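Local coordinates for glycosyl hydrolases family 31 family protein (Aspergillus niger, PDB 6DRU) that hydrolyses xyloglucan oligosaccharides, releasing alpha-xylose from their non-reducing terminal glucose, as a family 31 glycoside hydrolase, at residues P626-L631 against P663-Q668; M619-T624 against P667-N672. All coordinates share one frame; numbering follows the deposited sequence.

Contact 1: P626-L631 against P663-Q668; sequences PKISQL and PVYLPQ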
ATOM      1  N   PRO A 626     -22.440 -19.967 -44.359  1.00 74.71           N
ATOM      2  CA  PRO A 626     -21.010 -19.628 -44.280  1.00 74.99           C
ATOM      3  C   PRO A 626     -20.751 -18.143 -44.139  1.00 71.25           C
ATOM      4  O   PRO A 626     -19.694 -17.768 -43.612  1.00 72.63           O
ATOM      5  CB  PRO A 626     -20.443 -20.165 -45.605  1.00 69.08           C
ATOM      6  CG  PRO A 626     -21.519 -21.052 -46.174  1.00 58.91           C
ATOM      7  CD  PRO A 626     -22.808 -20.483 -45.685  1.00 72.90           C
ATOM      8  N   LYS A 627     -21.671 -17.285 -44.581  1.00 70.40           N
ATOM      9  CA  LYS A 627     -21.440 -15.848 -44.505  1.00 83.77           C
ATOM     10  C   LYS A 627     -21.654 -15.285 -43.113  1.00 82.74           C
ATOM     11  O   LYS A 627     -21.265 -14.138 -42.871  1.00 82.85           O
ATOM     12  CB  LYS A 627     -22.361 -15.098 -45.474  1.00 78.87           C
ATOM     13  CG  LYS A 627     -22.561 -15.797 -46.797  1.00 87.81           C
ATOM     14  CD  LYS A 627     -22.975 -14.805 -47.872  1.00 93.63           C
ATOM     15  CE  LYS A 627     -24.093 -15.353 -48.746  1.00 95.45           C
ATOM     16  NZ  LYS A 627     -25.364 -15.443 -47.979  1.00 93.05           N
ATOM     17  N   ILE A 628     -22.253 -16.049 -42.197  1.00 75.89           N
ATOM     18  CA  ILE A 628     -22.554 -15.507 -40.877  1.00 73.81           C
ATOM     19  C   ILE A 628     -21.289 -15.394 -40.042  1.00 74.74           C
ATOM     20  O   ILE A 628     -21.158 -14.474 -39.226  1.00 71.44           O
ATOM     21  CB  ILE A 628     -23.634 -16.362 -40.186  1.00 64.34           C
ATOM     22  CG1 ILE A 628     -25.019 -15.972 -40.707  1.00 61.94           C
ATOM     23  CG2 ILE A 628     -23.558 -16.250 -38.664  1.00 63.94           C
ATOM     24  CD1 ILE A 628     -26.165 -16.464 -39.854  1.00 67.64           C
ATOM     25  N   SER A 629     -20.331 -16.303 -40.242  1.00 78.42           N
ATOM     26  CA  SER A 629     -19.081 -16.237 -39.492  1.00 65.74           C
ATOM     27  C   SER A 629     -18.403 -14.880 -39.649  1.00 60.71           C
ATOM     28  O   SER A 629     -17.873 -14.330 -38.678  1.00 70.38           O
ATOM     29  CB  SER A 629     -18.140 -17.354 -39.937  1.00 82.27           C
ATOM     30  OG  SER A 629     -16.889 -17.256 -39.275  1.00 71.57           O
ATOM     31  N   GLN A 630     -18.412 -14.320 -40.861  1.00 72.13           N
ATOM     32  CA  GLN A 630     -17.755 -13.033 -41.058  1.00 81.30           C
ATOM     33  C   GLN A 630     -18.655 -11.882 -40.625  1.00 76.11           C
ATOM     34  O   GLN A 630     -18.157 -10.856 -40.147  1.00 85.56           O
ATOM     35  CB  GLN A 630     -17.321 -12.874 -42.520  1.00 70.06           C
ATOM     36  CG  GLN A 630     -16.587 -11.565 -42.849  1.00 80.19           C
ATOM     37  CD  GLN A 630     -17.492 -10.402 -43.259  1.00100.71           C
ATOM     38  OE1 GLN A 630     -18.713 -10.443 -43.098  1.00106.04           O
ATOM     39  NE2 GLN A 630     -16.878  -9.346 -43.780  1.00 97.72           N
ATOM     40  N   LEU A 631     -19.973 -12.028 -40.786  1.00 72.24           N
ATOM     41  CA  LEU A 631     -20.895 -10.982 -40.358  1.00 72.67           C
ATOM     42  C   LEU A 631     -20.861 -10.764 -38.852  1.00 68.82           C
ATOM     43  O   LEU A 631     -21.201  -9.671 -38.387  1.00 75.08           O
ATOM     44  CB  LEU A 631     -22.321 -11.321 -40.794  1.00 77.02           C
ATOM     45  CG  LEU A 631     -22.623 -11.259 -42.291  1.00 65.50           C
ATOM     46  CD1 LEU A 631     -23.936 -11.966 -42.601  1.00 51.59           C
ATOM     47  CD2 LEU A 631     -22.663  -9.815 -42.761  1.00 51.55           C
ATOM     48  N   PRO A 663     -34.325  -3.643 -44.596  1.00 65.92           N
ATOM     49  CA  PRO A 663     -33.551  -4.770 -45.128  1.00 67.27           C
ATOM     50  C   PRO A 663     -33.193  -5.779 -44.049  1.00 66.41           C
ATOM     51  O   PRO A 663     -32.431  -5.471 -43.127  1.00 76.45           O
ATOM     52  CB  PRO A 663     -32.304  -4.091 -45.705  1.00 62.58           C
ATOM     53  CG  PRO A 663     -32.163  -2.795 -44.915  1.00 67.82           C
ATOM     54  CD  PRO A 663     -33.453  -2.540 -44.160  1.00 65.90           C
ATOM     55  N   VAL A 664     -33.732  -6.989 -44.157  1.00 61.71           N
ATOM     56  CA  VAL A 664     -33.499  -8.056 -43.191  1.00 70.28           C
ATOM     57  C   VAL A 664     -32.705  -9.159 -43.872  1.00 74.78           C
ATOM     58  O   VAL A 664     -33.058  -9.595 -44.975  1.00 86.10           O
ATOM     59  CB  VAL A 664     -34.821  -8.604 -42.626  1.00 61.33           C
ATOM     60  CG1 VAL A 664     -34.550  -9.751 -41.666  1.00 52.99           C
ATOM     61  CG2 VAL A 664     -35.606  -7.494 -41.944  1.00 56.60           C
ATOM     62  N   TYR A 665     -31.636  -9.610 -43.222  1.00 69.36           N
ATOM     63  CA  TYR A 665     -30.864 -10.742 -43.712  1.00 72.92           C
ATOM     64  C   TYR A 665     -31.481 -12.037 -43.199  1.00 69.48           C
ATOM     65  O   TYR A 665     -31.500 -12.287 -41.989  1.00 69.19           O
ATOM     66  CB  TYR A 665     -29.399 -10.654 -43.286  1.00 72.96           C
ATOM     67  CG  TYR A 665     -28.611 -11.865 -43.723  1.00 71.91           C
ATOM     68  CD1 TYR A 665     -28.224 -12.018 -45.047  1.00 72.43           C
ATOM     69  CD2 TYR A 665     -28.271 -12.864 -42.822  1.00 71.64           C
ATOM     70  CE1 TYR A 665     -27.516 -13.123 -45.461  1.00 74.63           C
ATOM     71  CE2 TYR A 665     -27.559 -13.976 -43.227  1.00 72.44           C
ATOM     72  CZ  TYR A 665     -27.185 -14.098 -44.550  1.00 76.48           C
ATOM     73  OH  TYR A 665     -26.476 -15.197 -44.969  1.00 78.97           O
ATOM     74  N   LEU A 666     -31.986 -12.856 -44.120  1.00 78.20           N
ATOM     75  CA  LEU A 666     -32.506 -14.170 -43.768  1.00 76.64           C
ATOM     76  C   LEU A 666     -31.367 -15.175 -43.844  1.00 83.05           C
ATOM     77  O   LEU A 666     -30.829 -15.402 -44.940  1.00 71.77           O
ATOM     78  CB  LEU A 666     -33.632 -14.569 -44.706  1.00 69.99           C
ATOM     79  CG  LEU A 666     -34.799 -13.587 -44.739  1.00 78.24           C
ATOM     80  CD1 LEU A 666     -35.704 -13.889 -45.912  1.00 73.04           C
ATOM     81  CD2 LEU A 666     -35.573 -13.632 -43.431  1.00 71.14           C
ATOM     82  N   PRO A 667     -30.953 -15.781 -42.734  1.00 83.60           N
ATOM     83  CA  PRO A 667     -29.835 -16.727 -42.785  1.00 78.86           C
ATOM     84  C   PRO A 667     -30.209 -18.000 -43.529  1.00 82.60           C
ATOM     85  O   PRO A 667     -31.381 -18.340 -43.707  1.00 74.50           O
ATOM     86  CB  PRO A 667     -29.541 -17.015 -41.306  1.00 66.43           C
ATOM     87  CG  PRO A 667     -30.245 -15.925 -40.543  1.00 70.15           C
ATOM     88  CD  PRO A 667     -31.440 -15.574 -41.362  1.00 66.78           C
ATOM     89  N   GLN A 668     -29.174 -18.711 -43.963  1.00 88.80           N
ATOM     90  CA  GLN A 668     -29.347 -20.008 -44.599  1.00 74.68           C
ATOM     91  C   GLN A 668     -29.652 -21.062 -43.543  1.00 76.23           C
ATOM     92  O   GLN A 668     -29.096 -21.031 -42.441  1.00 90.70           O
ATOM     93  CB  GLN A 668     -28.085 -20.384 -45.376  1.00 74.52           C
ATOM     94  CG  GLN A 668     -28.178 -21.687 -46.137  1.00 93.89           C
ATOM     95  CD  GLN A 668     -28.639 -21.483 -47.561  1.00110.96           C
ATOM     96  OE1 GLN A 668     -29.831 -21.555 -47.858  1.00110.03           O
ATOM     97  NE2 GLN A 668     -27.690 -21.227 -48.457  1.00119.07           N
TER
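Ile-628, Leu-631 and Lys-627 meet the ring of Tyr-665 where a short helix packs against the end of a beta strand in the beta-rich C-terminal domain of this family 31 glycosidase. The strand, 661-666, pairs antiparallel with strand 690-695, and the helix, 628-633, sends Ile-628 and Leu-631 against Tyr-665, and Ile-628 also against Pro-667. It is a small example of how a helix set beside a sheet can pack one flank tightly and leave another to polar groups at the surface.

The tight part is apolar. In Tyr-665, CG is anti to the backbone N (chi1 177°), and the ring beyond it lies among the helix side chains. Leu-631 places CD1 over one face, 4.2 Å above the ring plane and displaced toward the rim. Ile-628 comes obliquely, its CG1 lying 4.1 Å from Tyr-665 CE2.

At the exposed flank, Lys-627 bends at chi3 and chi4 and brings NZ to the ring edge near its plane. NZ stands 3.2 Å from Tyr-665 OH, a weak hydrogen bond made doubtful by the uncertain place of that hydroxyl; the stronger polar partner of NZ is the carbonyl O of Gly-689. Asp-625 ties the two segments together nearby, accepting the backbone N-H of Lys-627 through OD1 and that of Gln-668 through OD2.

Away from this polar edge the buried packing runs on past the strand end, where Ile-628 CD1 reaches Pro-667 CB at 3.7 Å and Pro-667 CG at 4.2 Å.

Contact 2: M619-T624 against P667-N672; sequences MDFEKT and PQTGQN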
ATOM      1  N   MET A 619     -25.618 -18.926 -33.140  1.00 62.03           N
ATOM      2  CA  MET A 619     -25.978 -20.123 -32.390  1.00 70.14           C
ATOM      3  C   MET A 619     -26.801 -21.095 -33.223  1.00 62.54           C
ATOM      4  O   MET A 619     -26.799 -22.300 -32.944  1.00 76.57           O
ATOM      5  CB  MET A 619     -26.739 -19.740 -31.123  1.00 64.74           C
ATOM      6  CG  MET A 619     -25.857 -19.150 -30.041  1.00 78.71           C
ATOM      7  SD  MET A 619     -26.582 -19.327 -28.405  1.00 88.17           S
ATOM      8  CE  MET A 619     -28.118 -18.481 -28.676  1.00 56.59           C
ATOM      9  N   ASP A 620     -27.513 -20.601 -34.236  1.00 69.08           N
ATOM     10  CA  ASP A 620     -28.381 -21.447 -35.042  1.00 65.86           C
ATOM     11  C   ASP A 620     -27.943 -21.600 -36.492  1.00 64.56           C
ATOM     12  O   ASP A 620     -28.377 -22.553 -37.147  1.00 72.45           O
ATOM     13  CB  ASP A 620     -29.819 -20.906 -35.026  1.00 66.45           C
ATOM     14  CG  ASP A 620     -30.573 -21.285 -33.764  1.00 73.39           C
ATOM     15  OD1 ASP A 620     -30.336 -22.394 -33.238  1.00 75.13           O
ATOM     16  OD2 ASP A 620     -31.408 -20.477 -33.305  1.00 78.44           O
ATOM     17  N   PHE A 621     -27.093 -20.708 -37.010  1.00 58.27           N
ATOM     18  CA  PHE A 621     -26.772 -20.729 -38.432  1.00 59.06           C
ATOM     19  C   PHE A 621     -25.281 -20.578 -38.715  1.00 62.58           C
ATOM     20  O   PHE A 621     -24.908 -20.248 -39.846  1.00 74.52           O
ATOM     21  CB  PHE A 621     -27.548 -19.640 -39.182  1.00 63.24           C
ATOM     22  CG  PHE A 621     -29.017 -19.602 -38.863  1.00 64.50           C
ATOM     23  CD1 PHE A 621     -29.867 -20.595 -39.320  1.00 63.84           C
ATOM     24  CD2 PHE A 621     -29.553 -18.561 -38.121  1.00 69.80           C
ATOM     25  CE1 PHE A 621     -31.221 -20.561 -39.031  1.00 62.47           C
ATOM     26  CE2 PHE A 621     -30.909 -18.520 -37.831  1.00 70.23           C
ATOM     27  CZ  PHE A 621     -31.742 -19.523 -38.287  1.00 67.80           C
ATOM     28  N   GLU A 622     -24.410 -20.797 -37.727  1.00 63.44           N
ATOM     29  CA  GLU A 622     -22.983 -20.814 -38.040  1.00 68.49           C
ATOM     30  C   GLU A 622     -22.601 -22.101 -38.758  1.00 78.94           C
ATOM     31  O   GLU A 622     -21.829 -22.074 -39.723  1.00 74.35           O
ATOM     32  CB  GLU A 622     -22.135 -20.651 -36.781  1.00 77.13           C
ATOM     33  CG  GLU A 622     -20.681 -20.320 -37.103  1.00 78.96           C
ATOM     34  CD  GLU A 622     -19.741 -20.548 -35.939  1.00 80.86           C
ATOM     35  OE1 GLU A 622     -19.478 -21.725 -35.611  1.00 81.77           O
ATOM     36  OE2 GLU A 622     -19.256 -19.554 -35.360  1.00 84.18           O
ATOM     37  N   LYS A 623     -23.127 -23.238 -38.294  1.00 74.74           N
ATOM     38  CA  LYS A 623     -22.911 -24.497 -38.997  1.00 69.32           C
ATOM     39  C   LYS A 623     -23.429 -24.423 -40.428  1.00 72.10           C
ATOM     40  O   LYS A 623     -22.835 -25.007 -41.342  1.00 74.38           O
ATOM     41  CB  LYS A 623     -23.603 -25.639 -38.253  1.00 65.88           C
ATOM     42  CG  LYS A 623     -22.922 -26.082 -36.972  1.00 76.09           C
ATOM     43  CD  LYS A 623     -23.875 -26.919 -36.126  1.00 86.61           C
ATOM     44  CE  LYS A 623     -23.132 -27.910 -35.244  1.00 87.36           C
ATOM     45  NZ  LYS A 623     -24.072 -28.716 -34.416  1.00 83.75           N
ATOM     46  N   THR A 624     -24.536 -23.713 -40.641  1.00 76.20           N
ATOM     47  CA  THR A 624     -25.178 -23.676 -41.958  1.00 75.44           C
ATOM     48  C   THR A 624     -24.631 -22.550 -42.831  1.00 80.05           C
ATOM     49  O   THR A 624     -23.894 -22.797 -43.790  1.00 88.07           O
ATOM     50  CB  THR A 624     -26.690 -23.535 -41.814  1.00 62.48           C
ATOM     51  OG1 THR A 624     -27.203 -24.645 -41.073  1.00 67.16           O
ATOM     52  CG2 THR A 624     -27.299 -23.548 -43.187  1.00 87.44           C
ATOM     53  N   PRO A 667     -30.953 -15.781 -42.734  1.00 83.60           N
ATOM     54  CA  PRO A 667     -29.835 -16.727 -42.785  1.00 78.86           C
ATOM     55  C   PRO A 667     -30.209 -18.000 -43.529  1.00 82.60           C
ATOM     56  O   PRO A 667     -31.381 -18.340 -43.707  1.00 74.50           O
ATOM     57  CB  PRO A 667     -29.541 -17.015 -41.306  1.00 66.43           C
ATOM     58  CG  PRO A 667     -30.245 -15.925 -40.543  1.00 70.15           C
ATOM     59  CD  PRO A 667     -31.440 -15.574 -41.362  1.00 66.78           C
ATOM     60  N   GLN A 668     -29.174 -18.711 -43.963  1.00 88.80           N
ATOM     61  CA  GLN A 668     -29.347 -20.008 -44.599  1.00 74.68           C
ATOM     62  C   GLN A 668     -29.652 -21.062 -43.543  1.00 76.23           C
ATOM     63  O   GLN A 668     -29.096 -21.031 -42.441  1.00 90.70           O
ATOM     64  CB  GLN A 668     -28.085 -20.384 -45.376  1.00 74.52           C
ATOM     65  CG  GLN A 668     -28.178 -21.687 -46.137  1.00 93.89           C
ATOM     66  CD  GLN A 668     -28.639 -21.483 -47.561  1.00110.96           C
ATOM     67  OE1 GLN A 668     -29.831 -21.555 -47.858  1.00110.03           O
ATOM     68  NE2 GLN A 668     -27.690 -21.227 -48.457  1.00119.07           N
ATOM     69  N   THR A 669     -30.557 -21.986 -43.873  1.00 82.17           N
ATOM     70  CA  THR A 669     -30.949 -23.047 -42.955  1.00 78.37           C
ATOM     71  C   THR A 669     -30.438 -24.423 -43.360  1.00 83.13           C
ATOM     72  O   THR A 669     -30.483 -25.346 -42.538  1.00 92.35           O
ATOM     73  CB  THR A 669     -32.476 -23.107 -42.811  1.00 83.64           C
ATOM     74  OG1 THR A 669     -33.071 -23.366 -44.092  1.00108.44           O
ATOM     75  CG2 THR A 669     -33.007 -21.794 -42.257  1.00 76.36           C
ATOM     76  N   GLY A 670     -29.951 -24.588 -44.589  1.00 93.30           N
ATOM     77  CA  GLY A 670     -29.402 -25.853 -45.041  1.00110.87           C
ATOM     78  C   GLY A 670     -30.203 -26.559 -46.115  1.00134.98           C
ATOM     79  O   GLY A 670     -29.781 -27.629 -46.569  1.00140.94           O
ATOM     80  N   GLN A 671     -31.340 -26.008 -46.539  1.00138.65           N
ATOM     81  CA  GLN A 671     -32.146 -26.591 -47.611  1.00136.07           C
ATOM     82  C   GLN A 671     -32.398 -25.518 -48.664  1.00138.93           C
ATOM     83  O   GLN A 671     -33.228 -24.625 -48.463  1.00139.48           O
ATOM     84  CB  GLN A 671     -33.462 -27.156 -47.076  1.00127.03           C
ATOM     85  CG  GLN A 671     -33.320 -28.238 -46.013  1.00124.79           C
ATOM     86  CD  GLN A 671     -33.163 -27.674 -44.612  1.00125.81           C
ATOM     87  OE1 GLN A 671     -32.832 -26.502 -44.434  1.00128.52           O
ATOM     88  NE2 GLN A 671     -33.407 -28.509 -43.608  1.00125.70           N
ATOM     89  N   ASN A 672     -31.675 -25.598 -49.783  1.00133.31           N
ATOM     90  CA  ASN A 672     -31.771 -24.571 -50.813  1.00139.05           C
ATOM     91  C   ASN A 672     -33.002 -24.743 -51.687  1.00143.33           C
ATOM     92  O   ASN A 672     -33.373 -23.805 -52.401  1.00143.59           O
ATOM     93  CB  ASN A 672     -30.518 -24.560 -51.693  1.00140.32           C
ATOM     94  CG  ASN A 672     -29.287 -24.084 -50.952  1.00139.32           C
ATOM     95  OD1 ASN A 672     -29.365 -23.681 -49.791  1.00151.75           O
ATOM     96  ND2 ASN A 672     -28.143 -24.111 -51.625  1.00120.70           N
TER
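Phe-621 lays its ring against Pro-667, a CH-pi contact in which Pro-667 CB sits 3.8 Å from the ring centroid and 25° off the ring normal. The bond to CB of Phe-621 already points to the 667-672 loop, and chi1 (-48°) sets CG beside the backbone N. The ring is sandwiched between CB of its own neighbour Asp-620, over the centre of one face, and CB of Pro-667, toward the rim of the other. Thr-669 lies alongside Phe-621, pointing the same way, with CG2 3.9 Å from CE1.

Thr-624 packs through its methyl. CG2 stands anti to the backbone N and meets the loop near the carbonyl of Gln-668 and the start of Gly-670. The same methyl is 3.6 Å from CG of Gln-668, whose chain bends at chi2, taking CD out of an extended path. At Gly-670 the backbone angles (phi 112°) would press a CB against the carbonyl O of Thr-669, which by itself accounts for glycine.

No hydrogen bond crosses between the segments, but Pro-667 O accepts one from Trp-677 NE1. Helix 618-621 meets the loop after strand 661-666, helix 628-633 through Ile-628, and strand 643-645 through Met-644.

Contacts 1 and 2 join two consecutive short helices, 618-621 and 628-633, and the loop after the first, to one run of chain: the end of strand 661-666 and the loop after it. Centred 9 Å apart, they share Pro-667 and Gln-668 and touch directly, Ile-628 CD1 packing 3.5 Å from Phe-621 CB. Contact 1 is largely buried, with a polar edge where a weak hydrogen bond of doubtful position crosses. Contact 2 is only partly buried, has no hydrogen bond across its segments, and passes from an aromatic-proline pair to the methyl of Thr-624 against loop backbone. In both, an aromatic ring meets the partner segment where the packing is buried.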